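Local coordinates for 11S globulin (Wrightia tinctoria, PDB 5WXU), which probably serves as a hexameric seed storage protein, and binds the plant hormone auxin (indole-3-acetic acid), at residues Asp185-Glu190 against Arg327-Leu331; Leu46-Pro51 against Thr374-Val380; Thr143-His148 against Leu265-Arg269; Val429-Trp434 against Ala445-Lys449. All blocks are in the same frame, centred on the assembly; numbering follows the deposited sequence.

Contact 1: residues Asp185-Glu190 against Arg327-Leu331; sequences DLSNRE and RKLQL
Carbonyls at the end of a helix lack partners further along it, and a loop can supply them. Asp185, the last residue of strand 178-185, opens a type I turn that closes at Asn188; their CA atoms lie 8.4 Å from Leu331 CA and 7.8 Å from Gln330 CA respectively. Asp185 OD2 packs 3.5 Å from Leu331 CD2 and salt-bridges Arg28 of a neighbouring subunit. Asn188, chi1 t, donates through ND2 to Asp185 OD2 (2.8 Å) and Leu329 O (2.7 Å), while its OD1 accepts from Glu190 N (3.0 Å), an Asx turn. Arg189 leaves in p and then extends, so that NH2 bonds Lys328 O at 2.9 Å; a water links its NE to Lys328 O and Asn188 OD1. Glu190 OE2 lies 3.3 Å from Leu329 CD2, its OE1 accepting from Ala164 N. Gln330, with positive phi (58/48), follows helix 325-329; two waters, one weakly, link its OE1 to Arg189 N. The result is a polar join between the two cupin domains of a bicupin.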
loop_
_atom_site.group_PDB
_atom_site.type_symbol
_atom_site.label_atom_id
_atom_site.label_comp_id
_atom_site.label_asym_id
_atom_site.label_seq_id
_atom_site.Cartn_x
_atom_site.Cartn_y
_atom_site.Cartn_z
ATOM N N ASP B 185 -17.797 5.889 16.622
ATOM C CA ASP B 185 -17.936 6.375 15.235
ATOM C C ASP B 185 -18.877 5.459 14.489
ATOM O O ASP B 185 -18.470 4.415 13.916
ATOM C CB ASP B 185 -16.534 6.430 14.611
ATOM C CG ASP B 185 -16.545 6.936 13.228
ATOM O OD1 ASP B 185 -17.623 7.392 12.763
ATOM O OD2 ASP B 185 -15.463 6.763 12.565
ATOM N N LEU B 186 -20.160 5.779 14.519
ATOM C CA LEU B 186 -21.143 4.902 13.905
ATOM C C LEU B 186 -21.046 4.782 12.394
ATOM O O LEU B 186 -21.362 3.749 11.856
ATOM C CB LEU B 186 -22.562 5.412 14.205
ATOM C CG LEU B 186 -22.878 5.496 15.707
ATOM C CD1 LEU B 186 -24.300 6.055 15.851
ATOM C CD2 LEU B 186 -22.749 4.202 16.454
ATOM N N SER B 187 -20.651 5.827 11.695
ATOM C CA SER B 187 -20.631 5.812 10.260
ATOM C C SER B 187 -19.398 5.142 9.700
ATOM O O SER B 187 -19.228 5.118 8.487
ATOM C CB SER B 187 -20.781 7.219 9.630
ATOM O OG SER B 187 -19.570 7.968 9.662
ATOM N N ASN B 188 -18.539 4.659 10.564
ATOM C CA ASN B 188 -17.266 4.006 10.168
ATOM C C ASN B 188 -17.503 2.790 9.301
ATOM O O ASN B 188 -18.446 2.087 9.472
ATOM C CB ASN B 188 -16.505 3.610 11.454
ATOM C CG ASN B 188 -15.017 3.407 11.210
ATOM O OD1 ASN B 188 -14.577 2.299 10.765
ATOM N ND2 ASN B 188 -14.221 4.417 11.585
ATOM N N ARG B 189 -16.571 2.536 8.332
ATOM C CA ARG B 189 -16.674 1.334 7.543
ATOM C C ARG B 189 -16.744 0.050 8.378
ATOM O O ARG B 189 -17.286 -0.947 7.870
ATOM C CB ARG B 189 -15.523 1.268 6.549
ATOM C CG ARG B 189 -14.157 1.202 7.166
ATOM C CD ARG B 189 -12.988 1.407 6.222
ATOM N NE ARG B 189 -11.743 1.422 6.963
ATOM C CZ ARG B 189 -10.514 1.418 6.411
ATOM N NH1 ARG B 189 -10.362 1.463 5.080
ATOM N NH2 ARG B 189 -9.431 1.395 7.195
ATOM N N GLU B 190 -16.191 0.052 9.590
ATOM C CA GLU B 190 -16.216 -1.153 10.416
ATOM C C GLU B 190 -17.656 -1.523 10.861
ATOM O O GLU B 190 -17.861 -2.664 11.235
ATOM C CB GLU B 190 -15.337 -1.013 11.656
ATOM C CG GLU B 190 -13.824 -0.986 11.371
ATOM C CD GLU B 190 -12.946 -0.976 12.613
ATOM O OE1 GLU B 190 -13.438 -0.809 13.754
ATOM O OE2 GLU B 190 -11.716 -1.170 12.440
ATOM N N ARG B 327 -4.804 4.617 11.772
ATOM C CA ARG B 327 -4.930 4.531 10.329
ATOM C C ARG B 327 -6.043 3.589 9.921
ATOM O O ARG B 327 -6.844 3.924 9.078
ATOM C CB ARG B 327 -3.604 4.034 9.745
ATOM C CG ARG B 327 -3.561 3.870 8.250
ATOM C CD ARG B 327 -3.390 5.179 7.606
ATOM N NE ARG B 327 -3.121 5.076 6.181
ATOM C CZ ARG B 327 -3.252 6.099 5.343
ATOM N NH1 ARG B 327 -3.646 7.287 5.791
ATOM N NH2 ARG B 327 -3.013 5.935 4.052
ATOM N N LYS B 328 -6.171 2.444 10.589
ATOM C CA LYS B 328 -7.230 1.431 10.325
ATOM C C LYS B 328 -8.594 1.994 10.748
ATOM O O LYS B 328 -9.605 1.827 10.048
ATOM C CB LYS B 328 -6.922 0.203 11.199
ATOM C CG LYS B 328 -7.974 -0.919 11.356
ATOM C CD LYS B 328 -7.484 -1.955 12.391
ATOM C CE LYS B 328 -8.558 -2.960 12.834
ATOM N NZ LYS B 328 -8.898 -3.971 11.784
ATOM N N LEU B 329 -8.581 2.714 11.854
ATOM C CA LEU B 329 -9.826 3.230 12.446
ATOM C C LEU B 329 -10.376 4.487 11.794
ATOM O O LEU B 329 -11.553 4.818 11.992
ATOM C CB LEU B 329 -9.656 3.388 13.954
ATOM C CG LEU B 329 -9.333 2.136 14.767
ATOM C CD1 LEU B 329 -9.390 2.564 16.227
ATOM C CD2 LEU B 329 -10.325 1.016 14.442
ATOM N N GLN B 330 -9.530 5.217 11.076
ATOM C CA GLN B 330 -9.888 6.479 10.396
ATOM C C GLN B 330 -10.433 7.486 11.428
ATOM O O GLN B 330 -11.428 8.135 11.199
ATOM C CB GLN B 330 -10.925 6.227 9.300
ATOM C CG GLN B 330 -10.438 5.081 8.402
ATOM C CD GLN B 330 -11.093 5.099 7.053
ATOM O OE1 GLN B 330 -12.248 5.436 6.942
ATOM N NE2 GLN B 330 -10.349 4.703 6.016
ATOM N N LEU B 331 -9.702 7.618 12.523
ATOM C CA LEU B 331 -9.997 8.612 13.570
ATOM C C LEU B 331 -8.709 9.310 13.996
ATOM O O LEU B 331 -7.578 8.762 13.807
ATOM C CB LEU B 331 -10.632 7.890 14.760
ATOM C CG LEU B 331 -12.019 7.284 14.536
ATOM C CD1 LEU B 331 -12.310 6.333 15.687
ATOM C CD2 LEU B 331 -13.094 8.367 14.519
HETATM O O HOH W 1 -12.197 1.915 9.737
HETATM O O HOH W 2 -14.876 4.573 7.583
HETATM O O HOH W 3 -14.107 4.824 8.526
#

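Contact 2: residues Leu46-Pro51 against Thr374-Val380; sequences LQRVNP and TVYDGDV
Few hydrogen bonds are needed where a chain segment lies along a strand edge and side chains do the rest. Residues 46-51, extended except at Gln47 and in no regular strand, run in nearly the same direction as 374-380, with end-to-end vectors 23° apart; in register, Arg48 CA is 4.3 Å from Val375 CA and Val49 CA 5.7 Å from Tyr376 CA. Val375 loses the most surface. Its O accepts from Val49 N at 3.1 Å and takes a CA-H...O contact from Arg48 CA (3.2 Å), its own CA points such a contact at Gln47 O (3.5 Å), and its CG1 meets Val49 CG1 at 3.6 Å. A water joins Val375 O to Arg48 NE. Tyr376, chi1 t, lays one ring face under Pro51, whose CD is 3.3 Å from Tyr376 CZ; Val49 CG2 touches Tyr376 CB at 3.9 Å. The phenol is held by its own chain, Tyr376 OH donating to Asp379 O at 2.6 Å across the corner at Gly378. Pro51 CG reaches beyond the ring to Val380 CG1 (3.9 Å). Val375 and Tyr376 form a classic beta bulge opposite Val367 of strand 361-368. Residues 46-51, from the N-terminal half, pack on 374-380 of the C-terminal cupin sheet, with helix 73-78 touching Leu46 and Val49.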
loop_
_atom_site.group_PDB
_atom_site.type_symbol
_atom_site.label_atom_id
_atom_site.label_comp_id
_atom_site.label_asym_id
_atom_site.label_seq_id
_atom_site.Cartn_x
_atom_site.Cartn_y
_atom_site.Cartn_z
ATOM N N LEU B 46 -27.121 22.104 8.879
ATOM C CA LEU B 46 -27.564 22.566 10.168
ATOM C C LEU B 46 -27.512 24.102 10.221
ATOM O O LEU B 46 -26.473 24.775 9.888
ATOM C CB LEU B 46 -26.678 22.008 11.298
ATOM C CG LEU B 46 -26.344 20.499 11.213
ATOM C CD1 LEU B 46 -25.401 20.103 12.353
ATOM C CD2 LEU B 46 -27.625 19.716 11.236
ATOM N N GLN B 47 -28.615 24.653 10.691
ATOM C CA GLN B 47 -28.768 26.112 10.805
ATOM C C GLN B 47 -28.264 26.557 12.163
ATOM O O GLN B 47 -27.814 27.682 12.310
ATOM C CB GLN B 47 -30.243 26.510 10.604
ATOM C CG GLN B 47 -30.803 26.136 9.225
ATOM C CD GLN B 47 -31.052 24.619 9.016
ATOM O OE1 GLN B 47 -31.352 23.856 9.962
ATOM N NE2 GLN B 47 -30.919 24.181 7.767
ATOM N N ARG B 48 -28.315 25.661 13.152
ATOM C CA ARG B 48 -27.782 25.911 14.460
ATOM C C ARG B 48 -27.072 24.670 15.013
ATOM O O ARG B 48 -27.443 23.551 14.683
ATOM C CB ARG B 48 -28.898 26.388 15.418
ATOM C CG ARG B 48 -29.618 25.337 16.268
ATOM C CD ARG B 48 -30.705 25.977 17.159
ATOM N NE ARG B 48 -30.176 27.069 17.986
ATOM C CZ ARG B 48 -30.882 27.773 18.873
ATOM N NH1 ARG B 48 -32.166 27.505 19.100
ATOM N NH2 ARG B 48 -30.287 28.749 19.564
ATOM N N VAL B 49 -26.040 24.892 15.818
ATOM C CA VAL B 49 -25.426 23.876 16.635
ATOM C C VAL B 49 -25.369 24.461 18.054
ATOM O O VAL B 49 -25.526 25.667 18.234
ATOM C CB VAL B 49 -24.074 23.401 16.038
ATOM C CG1 VAL B 49 -24.241 23.094 14.550
ATOM C CG2 VAL B 49 -22.981 24.401 16.254
ATOM N N ASN B 50 -25.327 23.619 19.057
ATOM C CA ASN B 50 -25.323 24.081 20.437
ATOM C C ASN B 50 -24.419 23.133 21.153
ATOM O O ASN B 50 -24.384 21.977 20.801
ATOM C CB ASN B 50 -26.732 24.010 21.100
ATOM C CG ASN B 50 -27.762 24.856 20.380
ATOM O OD1 ASN B 50 -28.648 24.329 19.702
ATOM N ND2 ASN B 50 -27.640 26.172 20.493
ATOM N N PRO B 51 -23.737 23.594 22.186
ATOM C CA PRO B 51 -23.133 22.679 23.146
ATOM C C PRO B 51 -24.237 21.855 23.760
ATOM O O PRO B 51 -25.414 22.337 23.901
ATOM C CB PRO B 51 -22.484 23.611 24.195
ATOM C CG PRO B 51 -22.499 24.967 23.609
ATOM C CD PRO B 51 -23.598 25.003 22.624
ATOM N N THR B 374 -25.114 33.416 11.851
ATOM C CA THR B 374 -24.329 32.517 12.665
ATOM C C THR B 374 -25.045 31.230 13.135
ATOM O O THR B 374 -26.235 31.213 13.510
ATOM C CB THR B 374 -23.699 33.244 13.868
ATOM O OG1 THR B 374 -22.688 32.418 14.451
ATOM C CG2 THR B 374 -24.639 33.571 14.928
ATOM N N VAL B 375 -24.274 30.155 13.165
ATOM C CA VAL B 375 -24.777 28.870 13.495
ATOM C C VAL B 375 -24.740 28.678 15.015
ATOM O O VAL B 375 -25.575 27.985 15.582
ATOM C CB VAL B 375 -23.923 27.831 12.701
ATOM C CG1 VAL B 375 -23.970 26.475 13.327
ATOM C CG2 VAL B 375 -24.403 27.815 11.272
ATOM N N TYR B 376 -23.755 29.283 15.674
ATOM C CA TYR B 376 -23.687 29.325 17.139
ATOM C C TYR B 376 -22.774 30.477 17.500
ATOM O O TYR B 376 -21.717 30.684 16.874
ATOM C CB TYR B 376 -23.161 28.024 17.786
ATOM C CG TYR B 376 -23.125 28.059 19.281
ATOM C CD1 TYR B 376 -24.318 28.068 20.016
ATOM C CD2 TYR B 376 -21.939 28.226 20.006
ATOM C CE1 TYR B 376 -24.319 28.113 21.395
ATOM C CE2 TYR B 376 -21.938 28.245 21.411
ATOM C CZ TYR B 376 -23.148 28.248 22.110
ATOM O OH TYR B 376 -23.183 28.295 23.517
ATOM N N ASP B 377 -23.151 31.233 18.528
ATOM C CA ASP B 377 -22.207 32.219 19.073
ATOM C C ASP B 377 -22.530 32.323 20.544
ATOM O O ASP B 377 -23.539 32.963 20.875
ATOM C CB ASP B 377 -22.319 33.605 18.407
ATOM C CG ASP B 377 -21.211 34.622 18.894
ATOM O OD1 ASP B 377 -20.306 34.266 19.682
ATOM O OD2 ASP B 377 -21.164 35.769 18.392
ATOM N N GLY B 378 -21.723 31.683 21.386
ATOM C CA GLY B 378 -21.957 31.628 22.833
ATOM C C GLY B 378 -20.912 30.889 23.622
ATOM O O GLY B 378 -19.851 30.523 23.099
ATOM N N ASP B 379 -21.194 30.678 24.901
ATOM C CA ASP B 379 -20.286 30.005 25.792
ATOM C C ASP B 379 -20.159 28.526 25.550
ATOM O O ASP B 379 -21.104 27.887 25.026
ATOM C CB ASP B 379 -20.729 30.180 27.242
ATOM C CG ASP B 379 -20.724 31.657 27.680
ATOM O OD1 ASP B 379 -19.871 32.446 27.180
ATOM O OD2 ASP B 379 -21.557 31.989 28.558
ATOM N N VAL B 380 -18.989 27.991 25.903
ATOM C CA VAL B 380 -18.834 26.594 26.140
ATOM C C VAL B 380 -18.252 26.469 27.490
ATOM O O VAL B 380 -17.462 27.328 27.928
ATOM C CB VAL B 380 -18.028 25.838 25.063
ATOM C CG1 VAL B 380 -18.724 25.999 23.725
ATOM C CG2 VAL B 380 -16.556 26.338 24.984
HETATM O O HOH W 4 -27.549 28.837 17.790
#

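Contact 3: residues Thr143-His148 against Leu265-Arg269; sequences TFRDQH and LRLVR. Unlike the reference sequence in segment 143-148: Gln147 (reference Arg).
Side chains can join a strand to an irregular loop when backbone pairing is absent. The one direct hydrogen bond between these segments runs from Val268 N to His148 NE2 (3.0 Å), at the edge of the imidazole; a chi1 of p (54°) sets that ring for it. A water adds an indirect link, donating to Arg266 O (2.8 Å) and, weakly, to Asp146 OD2 (3.4 Å). Van der Waals packing fills the rest: Val268 CG2 lies 4.1 Å from Asp146 CB. Phe144, chi1 m, its CA 6.2 Å from Leu267 CA, places a ring face on Arg266 CB (4.1 Å from CE1) and its edge near Leu267 O (3.4 Å from CE1). Thr143 CG2 sits over one face of the Arg266 guanidinium, 3.1 Å from Arg266 NH1. Both charges are paired with one neighbouring subunit: Arg266 salt-bridges its Asp432, and Asp146 accepts from its Leu431 N and salt-bridges its Lys449. A cupin barrel strand and the loop between strands 258-260 and 296-298 thus contribute to a subunit interface of the hexamer.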
loop_
_atom_site.group_PDB
_atom_site.type_symbol
_atom_site.label_atom_id
_atom_site.label_comp_id
_atom_site.label_asym_id
_atom_site.label_seq_id
_atom_site.Cartn_x
_atom_site.Cartn_y
_atom_site.Cartn_z
ATOM N N THR B 143 -6.067 -17.143 42.915
ATOM C CA THR B 143 -6.489 -16.462 41.683
ATOM C C THR B 143 -5.362 -15.701 41.003
ATOM O O THR B 143 -5.549 -15.242 39.871
ATOM C CB THR B 143 -7.635 -15.465 41.950
ATOM O OG1 THR B 143 -8.158 -14.945 40.712
ATOM C CG2 THR B 143 -7.122 -14.331 42.747
ATOM N N PHE B 144 -4.237 -15.503 41.703
ATOM C CA PHE B 144 -3.009 -15.090 41.026
ATOM C C PHE B 144 -2.462 -16.149 40.078
ATOM O O PHE B 144 -1.666 -15.775 39.210
ATOM C CB PHE B 144 -1.923 -14.598 42.007
ATOM C CG PHE B 144 -2.213 -13.246 42.554
ATOM C CD1 PHE B 144 -2.390 -12.151 41.675
ATOM C CD2 PHE B 144 -2.390 -13.048 43.934
ATOM C CE1 PHE B 144 -2.715 -10.895 42.160
ATOM C CE2 PHE B 144 -2.719 -11.783 44.421
ATOM C CZ PHE B 144 -2.869 -10.703 43.534
ATOM N N ARG B 145 -2.847 -17.430 40.203
ATOM C CA ARG B 145 -2.439 -18.423 39.195
ATOM C C ARG B 145 -3.396 -18.310 37.991
ATOM O O ARG B 145 -4.542 -18.682 38.065
ATOM C CB ARG B 145 -2.405 -19.849 39.739
ATOM C CG ARG B 145 -1.764 -20.851 38.785
ATOM C CD ARG B 145 -1.724 -22.324 39.239
ATOM N NE ARG B 145 -2.905 -23.115 38.848
ATOM C CZ ARG B 145 -4.017 -23.242 39.579
ATOM N NH1 ARG B 145 -4.131 -22.655 40.783
ATOM N NH2 ARG B 145 -5.030 -23.969 39.103
ATOM N N ASP B 146 -2.922 -17.764 36.883
ATOM C CA ASP B 146 -3.860 -17.409 35.753
ATOM C C ASP B 146 -3.004 -16.964 34.569
ATOM O O ASP B 146 -1.811 -16.718 34.716
ATOM C CB ASP B 146 -4.735 -16.217 36.145
ATOM C CG ASP B 146 -5.907 -15.951 35.169
ATOM O OD1 ASP B 146 -6.249 -16.860 34.357
ATOM O OD2 ASP B 146 -6.493 -14.866 35.294
ATOM N N GLN B 147 -3.594 -16.992 33.393
ATOM C CA GLN B 147 -2.910 -16.436 32.225
ATOM C C GLN B 147 -3.990 -15.634 31.543
ATOM O O GLN B 147 -5.093 -16.139 31.384
ATOM C CB GLN B 147 -2.460 -17.543 31.305
ATOM C CG GLN B 147 -1.328 -18.398 31.805
ATOM C CD GLN B 147 -1.327 -19.716 31.080
ATOM O OE1 GLN B 147 -1.773 -19.814 29.912
ATOM N NE2 GLN B 147 -0.911 -20.763 31.780
ATOM N N HIS B 148 -3.671 -14.439 31.105
ATOM C CA HIS B 148 -4.608 -13.643 30.350
ATOM C C HIS B 148 -3.877 -12.760 29.320
ATOM O O HIS B 148 -2.664 -12.734 29.328
ATOM C CB HIS B 148 -5.584 -12.847 31.271
ATOM C CG HIS B 148 -4.932 -11.984 32.295
ATOM N ND1 HIS B 148 -4.280 -10.818 31.967
ATOM C CD2 HIS B 148 -4.845 -12.108 33.649
ATOM C CE1 HIS B 148 -3.799 -10.265 33.079
ATOM N NE2 HIS B 148 -4.142 -11.018 34.112
ATOM N N LEU B 265 -9.579 -6.065 42.580
ATOM C CA LEU B 265 -9.406 -7.048 41.488
ATOM C C LEU B 265 -8.017 -7.644 41.506
ATOM O O LEU B 265 -7.042 -6.928 41.625
ATOM C CB LEU B 265 -9.689 -6.336 40.160
ATOM C CG LEU B 265 -9.902 -7.229 38.945
ATOM C CD1 LEU B 265 -11.140 -8.112 39.102
ATOM C CD2 LEU B 265 -9.964 -6.320 37.742
ATOM N N ARG B 266 -7.927 -8.955 41.373
ATOM C CA ARG B 266 -6.700 -9.696 41.396
ATOM C C ARG B 266 -6.422 -10.034 39.916
ATOM O O ARG B 266 -7.273 -10.534 39.258
ATOM C CB ARG B 266 -6.858 -10.956 42.274
ATOM C CG ARG B 266 -7.364 -10.623 43.706
ATOM C CD ARG B 266 -8.018 -11.771 44.527
ATOM N NE ARG B 266 -9.294 -12.333 43.989
ATOM C CZ ARG B 266 -9.817 -13.556 44.265
ATOM N NH1 ARG B 266 -9.211 -14.427 45.093
ATOM N NH2 ARG B 266 -10.966 -13.930 43.701
ATOM N N LEU B 267 -5.266 -9.665 39.408
ATOM C CA LEU B 267 -4.885 -10.039 38.018
ATOM C C LEU B 267 -3.392 -10.199 37.927
ATOM O O LEU B 267 -2.667 -9.949 38.915
ATOM C CB LEU B 267 -5.462 -9.043 37.016
ATOM C CG LEU B 267 -5.372 -7.551 37.323
ATOM C CD1 LEU B 267 -3.952 -7.099 37.156
ATOM C CD2 LEU B 267 -6.233 -6.761 36.365
ATOM N N VAL B 268 -2.903 -10.650 36.785
ATOM C CA VAL B 268 -1.493 -10.897 36.609
ATOM C C VAL B 268 -0.932 -9.589 36.059
ATOM O O VAL B 268 -1.301 -9.143 34.973
ATOM C CB VAL B 268 -1.225 -12.079 35.653
ATOM C CG1 VAL B 268 0.268 -12.326 35.449
ATOM C CG2 VAL B 268 -1.859 -13.343 36.179
ATOM N N ARG B 269 -0.003 -9.001 36.780
ATOM C CA ARG B 269 0.535 -7.742 36.361
ATOM C C ARG B 269 1.971 -7.567 36.743
ATOM O O ARG B 269 2.414 -8.079 37.795
ATOM C CB ARG B 269 -0.303 -6.571 36.866
ATOM C CG ARG B 269 -0.407 -6.494 38.384
ATOM C CD ARG B 269 -0.090 -5.083 38.879
ATOM N NE ARG B 269 -1.313 -4.355 39.190
ATOM C CZ ARG B 269 -1.491 -3.041 39.083
ATOM N NH1 ARG B 269 -0.537 -2.223 38.637
ATOM N NH2 ARG B 269 -2.679 -2.540 39.399
HETATM O O HOH W 5 -7.696 -12.779 37.655
#

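Contact 4: residues Val429-Trp434 against Ala445-Lys449; sequences VPLDVW and ARSLK
Short helices joined by a tight link often pack through one large apolar residue, here Leu431. Ala445 and Leu431 form the nearest CA pair (6.3 Å), and Ala445 turns its CB toward the first helix to meet Leu431 CD2 at 3.5 Å; its small side chain lets the leucine come this near. Arg446 points its CA-to-CB bond away, yet Leu431 CD1 covers one guanidinium face, 3.7 Å from Arg446 NH2, which also bonds Arg145 O of a neighbouring subunit. Helices 431-438 and 442-450 form the helical extension between strands 416-418 and 457-458 of the C-terminal cupin half, an arm through which subunits of this family grip one another. Lys449, one turn after Ala445 and bonded to it (Lys449 N to Ala445 O, 3.1 Å), runs between Leu431 and the edge of the Trp434 ring, Lys449 CD 3.8 Å from Leu431 CD2 and Lys449 CE 4.4 Å from Trp434 CD1. Its NZ donates to Val429 O at 2.8 Å, just before the N-cap residue Pro430, salt-bridges Asp146 of that neighbouring subunit, and donates to the backbone O of Arg427, an indole-3-acetate-binding residue in a structure of this protein, though no ligand is bound there in this chain.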
loop_
_atom_site.group_PDB
_atom_site.type_symbol
_atom_site.label_atom_id
_atom_site.label_comp_id
_atom_site.label_asym_id
_atom_site.label_seq_id
_atom_site.Cartn_x
_atom_site.Cartn_y
_atom_site.Cartn_z
ATOM N N VAL B 429 -2.854 33.194 -0.785
ATOM C CA VAL B 429 -3.471 33.816 -1.929
ATOM C C VAL B 429 -2.739 35.160 -2.274
ATOM O O VAL B 429 -2.319 35.878 -1.372
ATOM C CB VAL B 429 -4.989 33.995 -1.621
ATOM C CG1 VAL B 429 -5.735 34.885 -2.639
ATOM C CG2 VAL B 429 -5.672 32.603 -1.504
ATOM N N PRO B 430 -2.585 35.476 -3.567
ATOM C CA PRO B 430 -1.983 36.774 -3.921
ATOM C C PRO B 430 -2.665 37.925 -3.227
ATOM O O PRO B 430 -3.893 37.946 -3.137
ATOM C CB PRO B 430 -2.130 36.812 -5.432
ATOM C CG PRO B 430 -2.119 35.368 -5.861
ATOM C CD PRO B 430 -2.951 34.717 -4.779
ATOM N N LEU B 431 -1.875 38.883 -2.738
ATOM C CA LEU B 431 -2.451 40.080 -2.112
ATOM C C LEU B 431 -3.492 40.774 -2.989
ATOM O O LEU B 431 -4.541 41.210 -2.485
ATOM C CB LEU B 431 -1.395 41.176 -1.881
ATOM C CG LEU B 431 -0.768 41.611 -0.583
ATOM C CD1 LEU B 431 -0.152 42.980 -0.853
ATOM C CD2 LEU B 431 -1.572 41.588 0.700
ATOM N N ASP B 432 -3.221 40.833 -4.299
ATOM C CA ASP B 432 -4.120 41.540 -5.205
ATOM C C ASP B 432 -5.476 40.878 -5.396
ATOM O O ASP B 432 -6.498 41.517 -5.786
ATOM C CB ASP B 432 -3.443 41.806 -6.551
ATOM C CG ASP B 432 -4.029 43.060 -7.284
ATOM O OD1 ASP B 432 -4.565 43.954 -6.601
ATOM O OD2 ASP B 432 -3.916 43.085 -8.515
ATOM N N VAL B 433 -5.533 39.563 -5.107
ATOM C CA VAL B 433 -6.853 38.901 -5.067
ATOM C C VAL B 433 -7.689 39.474 -3.933
ATOM O O VAL B 433 -8.863 39.810 -4.161
ATOM C CB VAL B 433 -6.741 37.346 -4.939
ATOM C CG1 VAL B 433 -8.064 36.667 -4.640
ATOM C CG2 VAL B 433 -6.171 36.747 -6.200
ATOM N N TRP B 434 -7.102 39.627 -2.752
ATOM C CA TRP B 434 -7.854 40.147 -1.590
ATOM C C TRP B 434 -8.135 41.650 -1.790
ATOM O O TRP B 434 -9.183 42.114 -1.411
ATOM C CB TRP B 434 -7.082 39.922 -0.340
ATOM C CG TRP B 434 -6.748 38.448 -0.048
ATOM C CD1 TRP B 434 -5.529 37.975 0.347
ATOM C CD2 TRP B 434 -7.642 37.332 -0.008
ATOM N NE1 TRP B 434 -5.592 36.628 0.626
ATOM C CE2 TRP B 434 -6.869 36.188 0.360
ATOM C CE3 TRP B 434 -8.989 37.165 -0.319
ATOM C CZ2 TRP B 434 -7.425 34.916 0.491
ATOM C CZ3 TRP B 434 -9.564 35.861 -0.238
ATOM C CH2 TRP B 434 -8.775 34.754 0.196
ATOM N N ALA B 445 -4.598 45.049 3.126
ATOM C CA ALA B 445 -4.457 43.621 2.749
ATOM C C ALA B 445 -3.177 43.087 3.315
ATOM O O ALA B 445 -3.169 41.973 3.770
ATOM C CB ALA B 445 -4.488 43.477 1.258
ATOM N N ARG B 446 -2.083 43.861 3.326
ATOM C CA ARG B 446 -0.870 43.384 4.021
ATOM C C ARG B 446 -1.105 43.130 5.480
ATOM O O ARG B 446 -0.651 42.125 6.005
ATOM C CB ARG B 446 0.289 44.360 3.889
ATOM C CG ARG B 446 0.945 44.270 2.596
ATOM C CD ARG B 446 2.127 45.237 2.532
ATOM N NE ARG B 446 2.332 45.390 1.108
ATOM C CZ ARG B 446 3.011 44.526 0.355
ATOM N NH1 ARG B 446 3.651 43.486 0.904
ATOM N NH2 ARG B 446 3.088 44.733 -0.960
ATOM N N SER B 447 -1.761 44.078 6.172
ATOM C CA SER B 447 -2.059 43.901 7.557
ATOM C C SER B 447 -2.816 42.627 7.753
ATOM O O SER B 447 -2.543 41.860 8.685
ATOM C CB SER B 447 -2.881 45.073 8.110
ATOM O OG SER B 447 -2.083 46.282 8.125
ATOM N N LEU B 448 -3.799 42.379 6.889
ATOM C CA LEU B 448 -4.549 41.112 6.988
ATOM C C LEU B 448 -3.659 39.854 6.925
ATOM O O LEU B 448 -3.771 38.911 7.756
ATOM C CB LEU B 448 -5.640 41.065 5.939
ATOM C CG LEU B 448 -6.725 40.027 6.135
ATOM C CD1 LEU B 448 -7.626 40.272 7.367
ATOM C CD2 LEU B 448 -7.570 39.943 4.884
ATOM N N LYS B 449 -2.745 39.847 5.961
ATOM C CA LYS B 449 -1.786 38.763 5.838
ATOM C C LYS B 449 -0.854 38.557 7.034
ATOM O O LYS B 449 -0.673 37.393 7.514
ATOM C CB LYS B 449 -0.908 38.935 4.576
ATOM C CG LYS B 449 -1.516 38.339 3.353
ATOM C CD LYS B 449 -0.534 38.266 2.191
ATOM C CE LYS B 449 -1.140 37.677 0.944
ATOM N NZ LYS B 449 -0.153 36.977 0.027
#

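How the contacts relate
From the N terminus, contact 2 opens first, at 46-51, and closes last of the three long-range contacts, at 374-380, so that contacts 1 and 3 both fall within its span. Contact 3 opens at 143-148 and closes at 265-269; contact 1 opens between these, at 185-190, and closes later, at 327-331, so the two cross. Contacts 1 and 2 tie the N-terminal cupin half to the C-terminal one, whereas contact 3 ties a strand of the first domain to the loop between strands 258-260 and 296-298. Contact 4 comes afterwards as a local helix pair. Within a chain, contacts 3 and 4 lie about 65 Å apart (centres), yet they meet across subunits.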